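Local coordinates for SAM dependent methyltransferase (Aquifex aeolicus, PDB 3DH0), which binds S-adenosylmethionine and probably transfers its methyl group to a substrate, as expected of a Rossmann-like methyltransferase, at residues I110-A113 against F114-H117. Numbering follows the deposited sequence.
Sequences IFMA and FTFH. With SAM (S-adenosylmethionine), chain C.
Met-112 overlaps two side chains of the turn that follows its strand. Its CG lies against the methyl of Thr-115, and further out the sulfur comes to the ring edge of Phe-116, Met-112 SD sitting 3.7 Å from Phe-116 CD1. Met-112 SD lies in the plane of the Phe-116 ring, 5.1 Å from its centroid, an edge-on Met-aromatic contact. The Phe-116 ring goes on to meet Tyr-159 and side chains of helix 161-170. A water bridges the backbone across the turn. It accepts a hydrogen bond from Phe-116 N at 2.8 Å, and on its other side Met-112 O lies 3.0 Å from the water oxygen. This is the carboxyl end of strand 107-113, the fourth strand of the Rossmann-like methyltransferase sheet, where the chain leaves the sheet and passes beside the cofactor. Ala-113 offers its carbonyl to the methionine moiety, SAM N donating to Ala-113 O over 2.8 Å. Phe-114 then turns the chain with a left-handed backbone conformation (phi 58°, psi 28°). Its ring meets that of Trp-144 and touches Leu-23 and Asp-143, and its side chain comes within about 4 Å, nearest atoms, of the side chain of Arg-20, which binds the cofactor. Replacing this ring by an alanine is likely to leave Trp-144 without this aromatic partner and to open a gap beside Arg-20. One residue on, Thr-115 splits its branches: CG2 is turned back to Met-112, with Thr-115 CG2 3.3 Å from Met-112 CG, while OG1, anti to the backbone N (chi1 163°), faces the ribose and donates a weak hydrogen bond from Thr-115 OG1 to SAM O4' at 3.4 Å.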
# COMPACT_ATOMS: atom_id res chain seq x y z
N ILE A 110 -3.88 -0.03 -6.74
CA ILE A 110 -3.05 0.75 -5.83
C ILE A 110 -3.25 0.18 -4.43
O ILE A 110 -4.34 0.19 -3.88
CB ILE A 110 -3.45 2.23 -5.83
CG1 ILE A 110 -3.38 2.80 -7.25
CG2 ILE A 110 -2.49 3.02 -4.94
CD1 ILE A 110 -4.14 4.11 -7.41
N PHE A 111 -2.17 -0.33 -3.85
CA PHE A 111 -2.20 -0.93 -2.53
C PHE A 111 -1.42 -0.07 -1.56
O PHE A 111 -0.23 0.17 -1.75
CB PHE A 111 -1.59 -2.33 -2.62
CG PHE A 111 -1.47 -3.03 -1.32
CD1 PHE A 111 -2.60 -3.31 -0.55
CD2 PHE A 111 -0.23 -3.49 -0.88
CE1 PHE A 111 -2.49 -4.04 0.63
CE2 PHE A 111 -0.11 -4.21 0.29
CZ PHE A 111 -1.24 -4.49 1.05
N MET A 112 -2.09 0.40 -0.52
CA MET A 112 -1.44 1.24 0.48
C MET A 112 -1.55 0.58 1.86
O MET A 112 -2.54 0.79 2.56
CB MET A 112 -2.09 2.62 0.48
CG MET A 112 -1.09 3.75 0.55
SD MET A 112 -1.86 5.37 0.54
CE MET A 112 -2.66 5.37 -1.01
N ALA A 113 -0.55 -0.21 2.24
CA ALA A 113 -0.59 -0.89 3.53
C ALA A 113 0.14 -0.19 4.67
O ALA A 113 1.37 -0.14 4.70
CB ALA A 113 -0.06 -2.31 3.38
N PHE A 114 -0.64 0.32 5.62
CA PHE A 114 -0.11 1.04 6.78
C PHE A 114 0.74 2.25 6.44
O PHE A 114 1.61 2.64 7.22
CB PHE A 114 0.71 0.09 7.66
CG PHE A 114 -0.04 -1.12 8.12
CD1 PHE A 114 0.21 -2.36 7.55
CD2 PHE A 114 -1.00 -1.01 9.13
CE1 PHE A 114 -0.48 -3.48 7.96
CE2 PHE A 114 -1.70 -2.13 9.55
CZ PHE A 114 -1.44 -3.37 8.96
N THR A 115 0.48 2.87 5.30
CA THR A 115 1.28 4.02 4.93
C THR A 115 0.48 5.32 4.79
O THR A 115 1.06 6.41 4.81
CB THR A 115 2.11 3.70 3.63
OG1 THR A 115 2.58 4.91 3.02
CG2 THR A 115 1.28 2.92 2.65
N PHE A 116 -0.84 5.23 4.67
CA PHE A 116 -1.64 6.44 4.51
C PHE A 116 -1.45 7.48 5.61
O PHE A 116 -1.27 8.66 5.33
CB PHE A 116 -3.12 6.08 4.42
CG PHE A 116 -3.99 7.20 3.95
CD1 PHE A 116 -4.03 7.55 2.60
CD2 PHE A 116 -4.76 7.92 4.85
CE1 PHE A 116 -4.83 8.59 2.15
CE2 PHE A 116 -5.56 8.97 4.42
CZ PHE A 116 -5.60 9.31 3.07
N HIS A 117 -1.51 7.05 6.87
CA HIS A 117 -1.34 7.97 7.99
C HIS A 117 0.07 8.58 8.06
O HIS A 117 0.33 9.43 8.91
CB HIS A 117 -1.63 7.25 9.31
CG HIS A 117 -0.60 6.23 9.67
ND1 HIS A 117 -0.52 5.01 9.03
CD2 HIS A 117 0.45 6.27 10.52
CE1 HIS A 117 0.54 4.35 9.47
NE2 HIS A 117 1.14 5.10 10.37
N SAM C . 3.74 -1.40 4.04
CA SAM C . 4.99 -1.95 4.64
C SAM C . 4.79 -3.39 5.06
O SAM C . 3.68 -3.90 4.87
OXT SAM C . 5.80 -3.96 5.58
CB SAM C . 5.39 -1.11 5.85
CG SAM C . 5.26 0.32 5.52
SD SAM C . 5.65 1.59 6.75
CE SAM C . 4.30 1.43 7.92
C5' SAM C . 5.32 3.02 5.83
C4' SAM C . 6.34 3.38 4.78
O4' SAM C . 5.80 4.52 4.13
C3' SAM C . 7.66 3.92 5.37
O3' SAM C . 8.66 2.91 5.05
C2' SAM C . 7.98 5.19 4.59
O2' SAM C . 9.30 5.39 4.13
C1' SAM C . 6.84 5.18 3.53
N9 SAM C . 6.30 6.47 3.12
C8 SAM C . 5.93 7.57 3.87
N7 SAM C . 5.47 8.54 3.16
C5 SAM C . 5.53 8.07 1.85
C6 SAM C . 5.17 8.65 0.60
N6 SAM C . 4.65 9.90 0.51
N1 SAM C . 5.36 7.90 -0.56
C2 SAM C . 5.87 6.65 -0.42
N3 SAM C . 6.24 6.02 0.70
C4 SAM C . 6.04 6.79 1.81
O HOH W 1 -2.46 2.95 4.67